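Local coordinates for teichoic acid biosynthesis protein F (Staphylococcus epidermidis, PDB 3L7I) that belongs to the teichoic acid biosynthesis proteins and carries a glycosyltransferase-like region of the GT-B fold, two Rossmann-like domains each built on a parallel sheet, at residues N473-T476 / S477-D480; V516-A519 / N520-E523; D692-Y695 / D696-S700. All coordinates share one frame; numbering follows the deposited sequence.

Interaction 1 of 3, residues N473-T476 / S477-D480; sequences NRET and SRWD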
loop_
_atom_site.group_PDB
_atom_site.type_symbol
_atom_site.label_atom_id
_atom_site.label_comp_id
_atom_site.label_asym_id
_atom_site.label_seq_id
_atom_site.Cartn_x
_atom_site.Cartn_y
_atom_site.Cartn_z
ATOM N N ASN A 473 -23.785 24.829 -6.444
ATOM C CA ASN A 473 -22.992 26.024 -6.585
ATOM C C ASN A 473 -21.704 25.681 -7.293
ATOM O O ASN A 473 -21.214 26.466 -8.098
ATOM C CB ASN A 473 -22.723 26.651 -5.206
ATOM C CG ASN A 473 -21.976 27.967 -5.303
ATOM O OD1 ASN A 473 -21.720 28.468 -6.404
ATOM N ND2 ASN A 473 -21.614 28.530 -4.155
ATOM N N ARG A 474 -21.165 24.501 -6.990
ATOM C CA ARG A 474 -19.953 24.003 -7.623
ATOM C C ARG A 474 -20.126 23.885 -9.143
ATOM O O ARG A 474 -19.225 24.247 -9.911
ATOM C CB ARG A 474 -19.573 22.635 -7.051
ATOM C CG ARG A 474 -18.653 22.661 -5.850
ATOM C CD ARG A 474 -18.437 21.253 -5.237
ATOM N NE ARG A 474 -18.246 21.329 -3.779
ATOM C CZ ARG A 474 -17.395 20.575 -3.072
ATOM N NH1 ARG A 474 -16.630 19.673 -3.691
ATOM N NH2 ARG A 474 -17.289 20.726 -1.748
ATOM N N GLU A 475 -21.278 23.365 -9.572
ATOM C CA GLU A 475 -21.550 23.138 -10.984
ATOM C C GLU A 475 -21.716 24.449 -11.730
ATOM O O GLU A 475 -21.135 24.621 -12.803
ATOM C CB GLU A 475 -22.786 22.258 -11.169
ATOM C CG GLU A 475 -23.468 22.314 -12.557
ATOM C CD GLU A 475 -22.594 21.802 -13.706
ATOM O OE1 GLU A 475 -21.406 21.490 -13.439
ATOM O OE2 GLU A 475 -23.080 21.727 -14.864
ATOM N N THR A 476 -22.489 25.380 -11.178
ATOM C CA THR A 476 -22.721 26.602 -11.936
ATOM C C THR A 476 -21.438 27.429 -12.013
ATOM O O THR A 476 -21.224 28.173 -12.979
ATOM C CB THR A 476 -23.862 27.457 -11.384
ATOM O OG1 THR A 476 -23.422 28.140 -10.204
ATOM C CG2 THR A 476 -25.059 26.599 -11.082
ATOM N N SER A 477 -20.576 27.292 -11.013
ATOM C CA SER A 477 -19.341 28.054 -11.041
ATOM C C SER A 477 -18.493 27.694 -12.262
ATOM O O SER A 477 -17.585 28.429 -12.622
ATOM C CB SER A 477 -18.527 27.849 -9.758
ATOM O OG SER A 477 -17.651 26.720 -9.857
ATOM N N ARG A 478 -18.779 26.558 -12.880
ATOM C CA ARG A 478 -17.992 26.090 -14.011
ATOM C C ARG A 478 -18.597 26.525 -15.361
ATOM O O ARG A 478 -17.960 26.388 -16.406
ATOM C CB ARG A 478 -17.871 24.555 -13.988
ATOM C CG ARG A 478 -17.478 23.945 -12.657
ATOM C CD ARG A 478 -17.229 22.456 -12.784
ATOM N NE ARG A 478 -18.409 21.718 -13.237
ATOM C CZ ARG A 478 -18.373 20.451 -13.648
ATOM N NH1 ARG A 478 -19.477 19.840 -14.056
ATOM N NH2 ARG A 478 -17.213 19.798 -13.662
ATOM N N TRP A 479 -19.840 27.008 -15.329
ATOM C CA TRP A 479 -20.508 27.462 -16.534
ATOM C C TRP A 479 -19.885 28.762 -16.996
ATOM O O TRP A 479 -19.983 29.781 -16.312
ATOM C CB TRP A 479 -21.997 27.710 -16.303
ATOM C CG TRP A 479 -22.819 26.524 -15.894
ATOM C CD1 TRP A 479 -22.460 25.192 -15.909
ATOM C CD2 TRP A 479 -24.162 26.568 -15.441
ATOM N NE1 TRP A 479 -23.507 24.416 -15.465
ATOM C CE2 TRP A 479 -24.562 25.242 -15.172
ATOM C CE3 TRP A 479 -25.074 27.602 -15.243
ATOM C CZ2 TRP A 479 -25.820 24.935 -14.716
ATOM C CZ3 TRP A 479 -26.317 27.296 -14.785
ATOM C CH2 TRP A 479 -26.684 25.974 -14.522
ATOM N N ASP A 480 -19.255 28.732 -18.162
ATOM C CA ASP A 480 -18.598 29.906 -18.696
ATOM C C ASP A 480 -19.640 30.797 -19.359
ATOM O O ASP A 480 -19.573 32.020 -19.270
ATOM C CB ASP A 480 -17.516 29.480 -19.697
ATOM C CG ASP A 480 -16.396 28.661 -19.048
ATOM O OD1 ASP A 480 -15.850 29.076 -18.001
ATOM O OD2 ASP A 480 -16.062 27.596 -19.600
#
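E475 on the last turn of helix 465-476 grips R478 and W479 with its two carboxylate oxygens. OE1 of E475 takes R478 NH1 at 2.6 Å, a salt bridge on the syn side, near the guanidinium plane. R478 NE adds a weak bond to the same oxygen. OE2 of E475 accepts W479 NE1 at 2.8 Å, in the plane of the indole but from above the carboxylate, whose plane stands at 90° to the ring. E475 is bent at chi2 (64°), which turns its carboxylate back to both donors. The indole packs tightly: T476 CA sits over one face of its five-membered ring, 3.9 Å from the centroid, a CH-pi contact. T476 CG2 touches W479 CH2 at 3.9 Å. A type I turn from T476 to W479 brings the ring there, closed by W479 N to T476 O at 3.0 Å.

The other side is looser and open to solvent. S477 OG donates to R474 O, and R474, also exposed, starts out away from the turn.

E475 OE2 also meets T427 N and Y439 OH, and T476 OG1 bonds F497 O. Y439 and F497 pack edge-to-face with W479, where the chain leaves helix 465-476 for strand 481-484, beside strand 438-441.

Interaction 2 of 3, residues V516-A519 / N520-E523; sequences VNRA and NDQE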
loop_
_atom_site.group_PDB
_atom_site.type_symbol
_atom_site.label_atom_id
_atom_site.label_comp_id
_atom_site.label_asym_id
_atom_site.label_seq_id
_atom_site.Cartn_x
_atom_site.Cartn_y
_atom_site.Cartn_z
ATOM N N VAL A 516 -40.154 30.309 -34.064
ATOM C CA VAL A 516 -40.071 31.613 -34.703
ATOM C C VAL A 516 -39.939 31.517 -36.235
ATOM O O VAL A 516 -40.640 32.227 -36.972
ATOM C CB VAL A 516 -38.914 32.418 -34.118
ATOM C CG1 VAL A 516 -38.560 33.567 -35.034
ATOM C CG2 VAL A 516 -39.274 32.916 -32.728
ATOM N N ASN A 517 -39.062 30.627 -36.705
ATOM C CA ASN A 517 -38.752 30.508 -38.134
ATOM C C ASN A 517 -39.649 29.602 -38.993
ATOM O O ASN A 517 -39.542 29.636 -40.221
ATOM C CB ASN A 517 -37.330 29.998 -38.316
ATOM C CG ASN A 517 -36.330 30.784 -37.542
ATOM O OD1 ASN A 517 -36.422 32.009 -37.454
ATOM N ND2 ASN A 517 -35.349 30.087 -36.969
ATOM N N ARG A 518 -40.505 28.790 -38.379
ATOM C CA ARG A 518 -41.135 27.687 -39.096
ATOM C C ARG A 518 -42.631 27.553 -38.891
ATOM O O ARG A 518 -43.247 26.646 -39.456
ATOM C CB ARG A 518 -40.503 26.369 -38.671
ATOM C CG ARG A 518 -39.063 26.170 -39.097
ATOM C CD ARG A 518 -39.007 25.439 -40.409
ATOM N NE ARG A 518 -38.083 24.314 -40.359
ATOM C CZ ARG A 518 -37.988 23.394 -41.316
ATOM N NH1 ARG A 518 -38.768 23.463 -42.392
ATOM N NH2 ARG A 518 -37.116 22.397 -41.192
ATOM N N ALA A 519 -43.223 28.421 -38.075
ATOM C CA ALA A 519 -44.641 28.273 -37.758
ATOM C C ALA A 519 -45.533 28.343 -39.010
ATOM O O ALA A 519 -46.694 27.908 -38.988
ATOM C CB ALA A 519 -45.072 29.282 -36.725
ATOM N N ASN A 520 -44.989 28.865 -40.109
ATOM C CA ASN A 520 -45.778 28.990 -41.339
ATOM C C ASN A 520 -45.293 28.122 -42.499
ATOM O O ASN A 520 -45.802 28.218 -43.613
ATOM C CB ASN A 520 -45.909 30.455 -41.752
ATOM C CG ASN A 520 -46.749 31.255 -40.772
ATOM O OD1 ASN A 520 -47.899 31.593 -41.059
ATOM N ND2 ASN A 520 -46.191 31.538 -39.595
ATOM N N ASP A 521 -44.317 27.266 -42.210
ATOM C CA ASP A 521 -43.816 26.284 -43.162
ATOM C C ASP A 521 -44.795 25.109 -43.202
ATOM O O ASP A 521 -44.725 24.191 -42.380
ATOM C CB ASP A 521 -42.424 25.820 -42.718
ATOM C CG ASP A 521 -41.625 25.175 -43.838
ATOM O OD1 ASP A 521 -40.406 25.453 -43.917
ATOM O OD2 ASP A 521 -42.208 24.393 -44.626
ATOM N N GLN A 522 -45.722 25.142 -44.151
ATOM C CA GLN A 522 -46.790 24.155 -44.175
ATOM C C GLN A 522 -46.325 22.749 -44.536
ATOM O O GLN A 522 -46.937 21.775 -44.122
ATOM C CB GLN A 522 -47.920 24.619 -45.078
ATOM C CG GLN A 522 -48.943 25.441 -44.338
ATOM C CD GLN A 522 -50.094 24.590 -43.820
ATOM O OE1 GLN A 522 -50.581 23.700 -44.529
ATOM N NE2 GLN A 522 -50.553 24.869 -42.591
ATOM N N GLU A 523 -45.238 22.637 -45.285
ATOM C CA GLU A 523 -44.714 21.323 -45.635
ATOM C C GLU A 523 -44.139 20.650 -44.394
ATOM O O GLU A 523 -44.348 19.463 -44.157
ATOM C CB GLU A 523 -43.646 21.445 -46.721
ATOM C CG GLU A 523 -43.327 20.149 -47.457
ATOM C CD GLU A 523 -42.363 20.362 -48.624
ATOM O OE1 GLU A 523 -42.342 19.514 -49.544
ATOM O OE2 GLU A 523 -41.631 21.379 -48.628
#
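R518 and D521 are the ends of a type I beta turn, closed by D521 N donating to R518 O at 3.0 Å, with their CA atoms 5.1 Å apart. The turn joins helix 513-517 to helix 522-531. R518 is the first residue to leave helical geometry, and D521 is the N-cap of the next helix.

The two side chains lie side by side and point the same way. R518 is bent at chi2 and chi3, which turns NH1 to D521 OD1, 3.0 Å away. This is a salt bridge with one hydrogen bond of 143°. The oxygen lies near the guanidinium plane, at its edge. The arginine, in contrast, meets OD1 from above the carboxylate plane, and the two flat groups are 56° apart. CD of R518 passes 3.8 Å from the same OD1. At the corner of the turn, A519 CB lies 3.8 Å from N520 ND2, while A519 also packs on L614 of helix 609-614.

D521 shares out its oxygens. OD1 faces R518, and OD2 makes a weak capping bond to Y524 N. R518 also makes a cation-pi contact with Y524. The contact lies at the surface, so solvent probably screens the charges. One bond, made from above the carboxylate plane, is consistent with a modest ion pair between the residue just after one helix and the N-cap of the next.

Interaction 3 of 3, residues D692-Y695 / D696-S700; sequences DAFY and DRFCS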
loop_
_atom_site.group_PDB
_atom_site.type_symbol
_atom_site.label_atom_id
_atom_site.label_comp_id
_atom_site.label_asym_id
_atom_site.label_seq_id
_atom_site.Cartn_x
_atom_site.Cartn_y
_atom_site.Cartn_z
ATOM N N ASP A 692 -50.755 38.846 -25.363
ATOM C CA ASP A 692 -49.788 39.848 -25.781
ATOM C C ASP A 692 -48.899 40.276 -24.609
ATOM O O ASP A 692 -47.694 40.386 -24.761
ATOM C CB ASP A 692 -50.493 41.049 -26.434
ATOM C CG ASP A 692 -51.101 40.716 -27.809
ATOM O OD1 ASP A 692 -50.675 39.714 -28.422
ATOM O OD2 ASP A 692 -52.002 41.467 -28.277
ATOM N N ALA A 693 -49.486 40.495 -23.439
ATOM C CA ALA A 693 -48.698 40.883 -22.271
ATOM C C ALA A 693 -47.663 39.805 -21.953
ATOM O O ALA A 693 -46.500 40.103 -21.663
ATOM C CB ALA A 693 -49.594 41.115 -21.077
ATOM N N PHE A 694 -48.104 38.552 -22.008
ATOM C CA PHE A 694 -47.265 37.401 -21.711
ATOM C C PHE A 694 -46.169 37.270 -22.764
ATOM O O PHE A 694 -45.026 36.967 -22.438
ATOM C CB PHE A 694 -48.134 36.137 -21.678
ATOM C CG PHE A 694 -47.433 34.925 -21.195
ATOM C CD1 PHE A 694 -47.420 34.612 -19.855
ATOM C CD2 PHE A 694 -46.800 34.077 -22.082
ATOM C CE1 PHE A 694 -46.772 33.474 -19.399
ATOM C CE2 PHE A 694 -46.154 32.937 -21.636
ATOM C CZ PHE A 694 -46.141 32.637 -20.287
ATOM N N TYR A 695 -46.514 37.497 -24.028
ATOM C CA TYR A 695 -45.529 37.415 -25.105
ATOM C C TYR A 695 -44.513 38.536 -24.988
ATOM O O TYR A 695 -43.365 38.386 -25.379
ATOM C CB TYR A 695 -46.199 37.484 -26.475
ATOM C CG TYR A 695 -45.217 37.603 -27.619
ATOM C CD1 TYR A 695 -44.748 36.479 -28.275
ATOM C CD2 TYR A 695 -44.758 38.839 -28.038
ATOM C CE1 TYR A 695 -43.854 36.586 -29.322
ATOM C CE2 TYR A 695 -43.868 38.952 -29.081
ATOM C CZ TYR A 695 -43.420 37.828 -29.720
ATOM O OH TYR A 695 -42.533 37.943 -30.764
ATOM N N ASP A 696 -44.943 39.672 -24.465
ATOM C CA ASP A 696 -44.040 40.798 -24.321
ATOM C C ASP A 696 -43.030 40.447 -23.262
ATOM O O ASP A 696 -41.842 40.681 -23.432
ATOM C CB ASP A 696 -44.796 42.065 -23.896
ATOM C CG ASP A 696 -45.497 42.749 -25.056
ATOM O OD1 ASP A 696 -45.269 42.343 -26.222
ATOM O OD2 ASP A 696 -46.276 43.701 -24.795
ATOM N N ARG A 697 -43.518 39.868 -22.171
ATOM C CA ARG A 697 -42.717 39.703 -20.966
ATOM C C ARG A 697 -41.718 38.541 -21.039
ATOM O O ARG A 697 -40.610 38.650 -20.531
ATOM C CB ARG A 697 -43.622 39.548 -19.740
ATOM C CG ARG A 697 -42.872 39.642 -18.438
ATOM C CD ARG A 697 -43.758 39.518 -17.211
ATOM N NE ARG A 697 -42.930 39.492 -16.002
ATOM C CZ ARG A 697 -43.362 39.216 -14.771
ATOM N NH1 ARG A 697 -44.638 38.929 -14.544
ATOM N NH2 ARG A 697 -42.503 39.223 -13.758
ATOM N N PHE A 698 -42.099 37.439 -21.679
ATOM C CA PHE A 698 -41.290 36.239 -21.618
ATOM C C PHE A 698 -40.781 35.738 -22.960
ATOM O O PHE A 698 -39.839 34.949 -22.997
ATOM C CB PHE A 698 -42.068 35.132 -20.924
ATOM C CG PHE A 698 -42.634 35.534 -19.612
ATOM C CD1 PHE A 698 -41.834 35.594 -18.491
ATOM C CD2 PHE A 698 -43.979 35.852 -19.489
ATOM C CE1 PHE A 698 -42.366 35.979 -17.263
ATOM C CE2 PHE A 698 -44.513 36.227 -18.272
ATOM C CZ PHE A 698 -43.706 36.291 -17.156
ATOM N N CYS A 699 -41.382 36.171 -24.060
ATOM C CA CYS A 699 -41.045 35.550 -25.338
ATOM C C CYS A 699 -40.506 36.509 -26.376
ATOM O O CYS A 699 -40.195 36.100 -27.498
ATOM C CB CYS A 699 -42.255 34.827 -25.915
ATOM S SG CYS A 699 -43.352 34.145 -24.671
ATOM N N SER A 700 -40.393 37.778 -26.004
ATOM C CA SER A 700 -40.035 38.825 -26.956
ATOM C C SER A 700 -38.604 38.672 -27.458
ATOM O O SER A 700 -38.264 39.127 -28.542
ATOM C CB SER A 700 -40.203 40.201 -26.309
ATOM O OG SER A 700 -39.244 40.392 -25.282
#
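F694 and F698 meet one turn apart on the last turns of helix 688-698, in a protein of the GT-B family clan. Their rings are oblique, with centroids 4.8 Å apart and planes at 49°. CD2 of F698 lies over one face of the F694 ring, offset toward its rim.

F698 can be followed outward. Its CB lies 3.8 Å from F694 O, the oxygen that also accepts F698 N. CG stays close to that oxygen. CD2 comes to 3.3 Å from F694 O and 3.7 Å from F694 CE1. CE2 then reaches CD1 and CE1 of the same ring. CG of F698 is anti to its own carbonyl carbon (chi1 -52°), which swings the ring back over the preceding turn. R697 CG covers one face of the F698 ring, over its centre. Outside the segments, F628 and Y488 pack on F698, the latter edge-to-face.

C699 lies between F694 and Y695. Its SG makes oblique sulfur-aromatic contacts with both rings, with the F694 centroid at 5.2 Å. C699 packs on I632 as well, and K634 makes a cation-pi contact with Y695. On the exposed side, D696 OD1 lies at the edge of the Y695 ring, in its plane. C699 CB lies 3.8 Å from Y695 CD1.

The three contacts come in series along the chain, all in its GT-B part. Interaction 1 joins helix 465-476 to strand 481-484 of the seven-stranded parallel sheet. Interaction 2 links helix 513-517 to helix 522-531, just ahead of strand 539-543 in the six-stranded sheet. Interaction 3 lies on helix 688-698, late in the chain. Interactions 1 and 2 are on opposite sides of the chain's centre, with their own centres 36 Å apart. Interactions 2 and 3 have centres 20 Å apart and nearest atoms about 6 Å apart, without touching. Their segments both reach I632, through V516 just ahead of the turn and through C699. Residues distant in sequence thus gather around one loop.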